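Local coordinates for putative hemin storage protein (Bordetella bronchiseptica, PDB 6AU1), which cleaves deacetylated poly-beta-1,6-N-acetylglucosamine, a biofilm polysaccharide, through its glycoside hydrolase domain, the part of the longer PgaB (BpsB) protein present here, at residues R282-A287 with T297-Q302; Q251-F256 with A289-L294. One frame throughout, in Å; residues are numbered along the deposited sequence.

Interaction 1: R282-A287 with T297-Q302; sequences RQLVAA and TIFELQ. With SO4 (sulfate ion), chain E.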
loop_
_atom_site.group_PDB
_atom_site.type_symbol
_atom_site.label_atom_id
_atom_site.label_comp_id
_atom_site.label_asym_id
_atom_site.label_seq_id
_atom_site.Cartn_x
_atom_site.Cartn_y
_atom_site.Cartn_z
ATOM N N ARG A 282 -17.548 -4.525 12.319
ATOM C CA ARG A 282 -18.820 -5.033 11.820
ATOM C C ARG A 282 -19.352 -4.145 10.685
ATOM O O ARG A 282 -19.755 -4.641 9.631
ATOM C CB ARG A 282 -19.827 -5.132 12.973
ATOM C CG ARG A 282 -20.998 -6.039 12.721
ATOM C CD ARG A 282 -21.612 -6.528 14.042
ATOM N NE ARG A 282 -21.908 -5.444 14.983
ATOM C CZ ARG A 282 -21.301 -5.276 16.157
ATOM N NH1 ARG A 282 -20.355 -6.120 16.548
ATOM N NH2 ARG A 282 -21.643 -4.266 16.946
ATOM N N GLN A 283 -19.323 -2.829 10.891
ATOM C CA GLN A 283 -19.778 -1.894 9.866
ATOM C C GLN A 283 -18.890 -1.918 8.622
ATOM O O GLN A 283 -19.391 -1.789 7.501
ATOM C CB GLN A 283 -19.847 -0.472 10.429
ATOM C CG GLN A 283 -20.974 -0.282 11.419
ATOM C CD GLN A 283 -20.905 1.051 12.138
ATOM O OE1 GLN A 283 -19.916 1.775 12.031
ATOM N NE2 GLN A 283 -21.951 1.374 12.888
ATOM N N LEU A 284 -17.581 -2.070 8.814
ATOM C CA LEU A 284 -16.667 -2.120 7.673
ATOM C C LEU A 284 -16.963 -3.343 6.805
ATOM O O LEU A 284 -17.063 -3.234 5.583
ATOM C CB LEU A 284 -15.205 -2.139 8.135
ATOM C CG LEU A 284 -14.157 -2.015 7.017
ATOM C CD1 LEU A 284 -14.132 -0.606 6.448
ATOM C CD2 LEU A 284 -12.792 -2.408 7.542
ATOM N N VAL A 285 -17.120 -4.500 7.441
ATOM C CA VAL A 285 -17.439 -5.728 6.713
ATOM C C VAL A 285 -18.775 -5.607 5.974
ATOM O O VAL A 285 -18.886 -6.000 4.811
ATOM C CB VAL A 285 -17.475 -6.947 7.666
ATOM C CG1 VAL A 285 -17.981 -8.173 6.943
ATOM C CG2 VAL A 285 -16.079 -7.201 8.224
ATOM N N ALA A 286 -19.778 -5.045 6.644
ATOM C CA ALA A 286 -21.093 -4.858 6.035
ATOM C C ALA A 286 -20.991 -3.988 4.789
ATOM O O ALA A 286 -21.649 -4.252 3.780
ATOM C CB ALA A 286 -22.063 -4.243 7.028
ATOM N N ALA A 287 -20.167 -2.946 4.868
ATOM C CA ALA A 287 -19.981 -2.040 3.738
ATOM C C ALA A 287 -19.358 -2.766 2.554
ATOM O O ALA A 287 -19.782 -2.583 1.413
ATOM C CB ALA A 287 -19.118 -0.840 4.140
ATOM N N THR A 297 -11.621 -8.719 -1.153
ATOM C CA THR A 297 -11.123 -7.748 -0.179
ATOM C C THR A 297 -10.383 -8.467 0.934
ATOM O O THR A 297 -10.918 -9.372 1.567
ATOM C CB THR A 297 -12.261 -6.899 0.413
ATOM O OG1 THR A 297 -12.918 -6.212 -0.652
ATOM C CG2 THR A 297 -11.718 -5.870 1.415
ATOM N N ILE A 298 -9.136 -8.067 1.145
ATOM C CA ILE A 298 -8.338 -8.569 2.246
ATOM C C ILE A 298 -8.417 -7.565 3.381
ATOM O O ILE A 298 -8.055 -6.400 3.213
ATOM C CB ILE A 298 -6.885 -8.791 1.820
ATOM C CG1 ILE A 298 -6.842 -9.800 0.671
ATOM C CG2 ILE A 298 -6.029 -9.254 2.996
ATOM C CD1 ILE A 298 -5.477 -9.964 0.045
ATOM N N PHE A 299 -8.935 -8.004 4.522
ATOM C CA PHE A 299 -9.028 -7.125 5.676
ATOM C C PHE A 299 -7.688 -7.151 6.390
ATOM O O PHE A 299 -7.367 -8.098 7.107
ATOM C CB PHE A 299 -10.177 -7.550 6.597
ATOM C CG PHE A 299 -11.533 -7.360 5.975
ATOM C CD1 PHE A 299 -12.043 -8.308 5.091
ATOM C CD2 PHE A 299 -12.281 -6.230 6.249
ATOM C CE1 PHE A 299 -13.276 -8.122 4.497
ATOM C CE2 PHE A 299 -13.535 -6.041 5.669
ATOM C CZ PHE A 299 -14.031 -6.983 4.789
ATOM N N GLU A 300 -6.898 -6.108 6.158
ATOM C CA GLU A 300 -5.556 -6.048 6.721
ATOM C C GLU A 300 -5.595 -5.394 8.099
ATOM O O GLU A 300 -5.868 -4.202 8.231
ATOM C CB GLU A 300 -4.616 -5.292 5.787
ATOM C CG GLU A 300 -3.178 -5.345 6.238
ATOM C CD GLU A 300 -2.211 -4.919 5.157
ATOM O OE1 GLU A 300 -2.637 -4.307 4.151
ATOM O OE2 GLU A 300 -1.010 -5.199 5.325
ATOM N N LEU A 301 -5.318 -6.198 9.121
ATOM C CA LEU A 301 -5.432 -5.769 10.514
ATOM C C LEU A 301 -4.111 -5.212 11.007
ATOM O O LEU A 301 -3.071 -5.474 10.403
ATOM C CB LEU A 301 -5.845 -6.954 11.391
ATOM C CG LEU A 301 -7.122 -7.658 10.950
ATOM C CD1 LEU A 301 -7.241 -8.994 11.651
ATOM C CD2 LEU A 301 -8.323 -6.773 11.291
ATOM N N GLN A 302 -4.134 -4.452 12.098
ATOM C CA GLN A 302 -2.870 -3.966 12.640
ATOM C C GLN A 302 -2.426 -4.811 13.827
ATOM O O GLN A 302 -3.227 -5.147 14.700
ATOM C CB GLN A 302 -2.965 -2.488 13.038
ATOM C CG GLN A 302 -3.918 -2.168 14.174
ATOM C CD GLN A 302 -4.072 -0.661 14.378
ATOM O OE1 GLN A 302 -5.133 -0.102 14.116
ATOM N NE2 GLN A 302 -3.007 0.001 14.846
HETATM S S SO4 E . -24.154 -2.477 14.427
HETATM O O1 SO4 E . -23.722 -2.445 15.822
HETATM O O2 SO4 E . -25.571 -2.820 14.366
HETATM O O3 SO4 E . -23.386 -3.485 13.702
HETATM O O4 SO4 E . -23.942 -1.170 13.810
#
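V285 and F299 mark the closest approach of the two backbones, with V285 CA and F299 CA 8.6 Å apart, so segment 282-287 of helix 277-290 and strand segment 297-302 are bridged by the F299 ring, which reaches the backbone CA of V285 as well as side chains. F299 is the strand's one residue in the contact. The CG of F299 stands anti to the carbonyl carbon (chi1 -67°), and the ring ends beside two consecutive residues of the helix. At the ring's edge, near its plane, lies a methyl of L284, with L284 CD2 4.1 Å from F299 CD2; the leucine and phenylalanine side chains run antiparallel alongside one another. V285 instead lies roughly perpendicular to F299 and brings its CG2 branch obliquely to the ring, V285 CG2 lying 3.8 Å from F299 CE2. Strand 297-305 runs parallel to both strand 262-266 and strand 332-335 in the curled sheet of a TIM-barrel-type domain, and helix 277-290 packs on the outside of that sheet. L324 of helix 314-326 touches both V285 and F299, while L265 of strand 262-266 touches L284 and F299. At the exposed side of the helix a sulfate ion, probably from the crystallisation liquor, lies at the edge of the R282 guanidinium. R282 NE donates to sulfate O3 at 2.8 Å. R282 NH2 donates to O1 at 3.0 Å, nearly straight at 172°. A bend at chi3 (51°) brings the guanidinium round to the ion. Q283 NE2 adds a weak bond to O4 at 3.4 Å, and Q279 NE2 also hydrogen-bonds the ion.

Interaction 2: Q251-F256 with A289-L294; sequences QSLPEF and ARQKGL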
loop_
_atom_site.group_PDB
_atom_site.type_symbol
_atom_site.label_atom_id
_atom_site.label_comp_id
_atom_site.label_asym_id
_atom_site.label_seq_id
_atom_site.Cartn_x
_atom_site.Cartn_y
_atom_site.Cartn_z
ATOM N N GLN A 251 -9.503 7.537 -3.627
ATOM C CA GLN A 251 -9.631 6.077 -3.603
ATOM C C GLN A 251 -11.104 5.711 -3.500
ATOM O O GLN A 251 -11.894 6.502 -3.006
ATOM C CB GLN A 251 -8.873 5.472 -2.423
ATOM C CG GLN A 251 -7.403 5.861 -2.321
ATOM C CD GLN A 251 -6.718 5.150 -1.176
ATOM O OE1 GLN A 251 -7.369 4.667 -0.258
ATOM N NE2 GLN A 251 -5.392 5.079 -1.225
ATOM N N SER A 252 -11.461 4.503 -3.932
ATOM C CA SER A 252 -12.864 4.083 -4.020
ATOM C C SER A 252 -12.953 2.567 -3.968
ATOM O O SER A 252 -12.210 1.899 -4.665
ATOM C CB SER A 252 -13.497 4.590 -5.321
ATOM O OG SER A 252 -14.659 3.865 -5.645
ATOM N N LEU A 253 -13.863 2.019 -3.164
ATOM C CA LEU A 253 -13.967 0.563 -3.080
ATOM C C LEU A 253 -14.494 -0.057 -4.382
ATOM O O LEU A 253 -13.888 -1.002 -4.885
ATOM C CB LEU A 253 -14.837 0.141 -1.891
ATOM C CG LEU A 253 -15.081 -1.365 -1.768
ATOM C CD1 LEU A 253 -13.755 -2.138 -1.703
ATOM C CD2 LEU A 253 -15.935 -1.655 -0.548
ATOM N N PRO A 254 -15.601 0.470 -4.949
ATOM C CA PRO A 254 -16.087 -0.145 -6.197
ATOM C C PRO A 254 -15.067 -0.125 -7.334
ATOM O O PRO A 254 -14.932 -1.119 -8.056
ATOM C CB PRO A 254 -17.297 0.722 -6.570
ATOM C CG PRO A 254 -17.735 1.329 -5.310
ATOM C CD PRO A 254 -16.523 1.522 -4.472
ATOM N N GLU A 255 -14.373 0.999 -7.493
ATOM C CA GLU A 255 -13.400 1.136 -8.568
ATOM C C GLU A 255 -12.183 0.244 -8.316
ATOM O O GLU A 255 -11.622 -0.315 -9.258
ATOM C CB GLU A 255 -12.964 2.594 -8.723
ATOM C CG GLU A 255 -14.086 3.524 -9.192
ATOM C CD GLU A 255 -14.621 3.144 -10.561
ATOM O OE1 GLU A 255 -13.811 2.781 -11.439
ATOM O OE2 GLU A 255 -15.853 3.203 -10.760
ATOM N N PHE A 256 -11.780 0.115 -7.056
ATOM C CA PHE A 256 -10.656 -0.765 -6.716
ATOM C C PHE A 256 -11.022 -2.206 -7.017
ATOM O O PHE A 256 -10.210 -2.966 -7.563
ATOM C CB PHE A 256 -10.257 -0.645 -5.239
ATOM C CG PHE A 256 -9.284 0.479 -4.937
ATOM C CD1 PHE A 256 -9.317 1.672 -5.644
ATOM C CD2 PHE A 256 -8.348 0.332 -3.924
ATOM C CE1 PHE A 256 -8.413 2.704 -5.344
ATOM C CE2 PHE A 256 -7.439 1.358 -3.628
ATOM C CZ PHE A 256 -7.493 2.547 -4.333
ATOM N N ALA A 289 -19.414 -6.045 2.028
ATOM C CA ALA A 289 -20.416 -7.006 1.563
ATOM C C ALA A 289 -21.445 -6.344 0.647
ATOM O O ALA A 289 -21.875 -6.926 -0.352
ATOM C CB ALA A 289 -21.111 -7.662 2.745
ATOM N N ARG A 290 -21.826 -5.120 0.996
ATOM C CA ARG A 290 -22.825 -4.365 0.248
ATOM C C ARG A 290 -22.347 -4.123 -1.185
ATOM O O ARG A 290 -23.150 -4.060 -2.113
ATOM C CB ARG A 290 -23.117 -3.052 0.973
ATOM C CG ARG A 290 -24.299 -2.257 0.478
ATOM C CD ARG A 290 -24.722 -1.247 1.545
ATOM N NE ARG A 290 -25.231 -1.900 2.753
ATOM C CZ ARG A 290 -24.601 -1.940 3.928
ATOM N NH1 ARG A 290 -23.417 -1.354 4.087
ATOM N NH2 ARG A 290 -25.167 -2.566 4.954
ATOM N N GLN A 291 -21.031 -4.015 -1.354
ATOM C CA GLN A 291 -20.416 -3.864 -2.671
ATOM C C GLN A 291 -20.033 -5.218 -3.277
ATOM O O GLN A 291 -19.348 -5.268 -4.300
ATOM C CB GLN A 291 -19.168 -2.973 -2.583
ATOM C CG GLN A 291 -19.427 -1.596 -1.997
ATOM C CD GLN A 291 -20.412 -0.797 -2.819
ATOM O OE1 GLN A 291 -20.307 -0.733 -4.044
ATOM N NE2 GLN A 291 -21.383 -0.186 -2.150
ATOM N N LYS A 292 -20.471 -6.301 -2.636
ATOM C CA LYS A 292 -20.143 -7.664 -3.060
ATOM C C LYS A 292 -18.632 -7.866 -3.173
ATOM O O LYS A 292 -18.143 -8.474 -4.125
ATOM C CB LYS A 292 -20.816 -7.991 -4.398
ATOM C CG LYS A 292 -22.308 -7.701 -4.441
ATOM C CD LYS A 292 -23.104 -8.703 -3.614
ATOM C CE LYS A 292 -24.606 -8.436 -3.733
ATOM N NZ LYS A 292 -25.431 -9.427 -2.984
ATOM N N GLY A 293 -17.890 -7.348 -2.201
ATOM C CA GLY A 293 -16.442 -7.385 -2.280
ATOM C C GLY A 293 -15.712 -8.348 -1.361
ATOM O O GLY A 293 -14.486 -8.327 -1.312
ATOM N N LEU A 294 -16.431 -9.198 -0.633
ATOM C CA LEU A 294 -15.752 -10.047 0.353
ATOM C C LEU A 294 -14.790 -11.041 -0.297
ATOM O O LEU A 294 -13.786 -11.412 0.301
ATOM C CB LEU A 294 -16.766 -10.796 1.215
ATOM C CG LEU A 294 -17.653 -9.939 2.121
ATOM C CD1 LEU A 294 -18.615 -10.834 2.893
ATOM C CD2 LEU A 294 -16.813 -9.104 3.080
#
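The backbones come nearest at P254 and Q291, whose CA atoms are 6.7 Å apart, where the first turn of helix 253-259 faces the C-terminal end of helix 277-290. Q291 supplies almost all of the second segment's share of the contact and uses two parts of its side chain. Its aliphatic stem lies against L253, with Q291 CG 3.8 Å from L253 CD2 and Q291 CB 4.0 Å from the same methyl. A bend at chi2 (-61°) then turns the amide toward the proline, where Q291 OE1 stands 3.5 Å from P254 CG. The start of helix 253-259 and the end of helix 277-290 each carry a local capping feature. S252 is the N-cap of helix 253-259, its OG accepting a weak bond from E255 N at 3.4 Å (169°). Helix 277-290 finishes in a Schellman motif: K292, with positive phi (55°), is the C-prime residue, K292 N bonds to A289 O at 2.8 Å, and G293 N returns to V288 O. The contact thus joins the start of one helix to the end of another outside the barrel sheet, where L253 also touches V288 of helix 277-290 and L235 of strand 230-235. With 129 Å² buried in total, the chemistry implies a contact held by van der Waals packing of the Q291 stem on L253, the amide oxygen merely resting against the P254 ring at the partly exposed rim.

In the fold
Helix 277-290 is common to both contacts: interaction 1 uses its middle and interaction 2 its C-terminal end, and their centres are 11 Å apart. L294 joins them directly, since L294 CD2 lies 3.9 Å from F299 CZ, so a residue just past the helix end packs on the ring of interaction 1. The hydrogen bond from T297 OG1 to G293 O ties the start of the strand to the same turn, and L253 CD1 approaches T297 OG1 at 4.3 Å. The centres of interactions 1 and 2 lie about 16 and 17 Å from the chain centre, on the same side of it. The sulfate marks the exposed side of this helix and is not evidence of a substrate site.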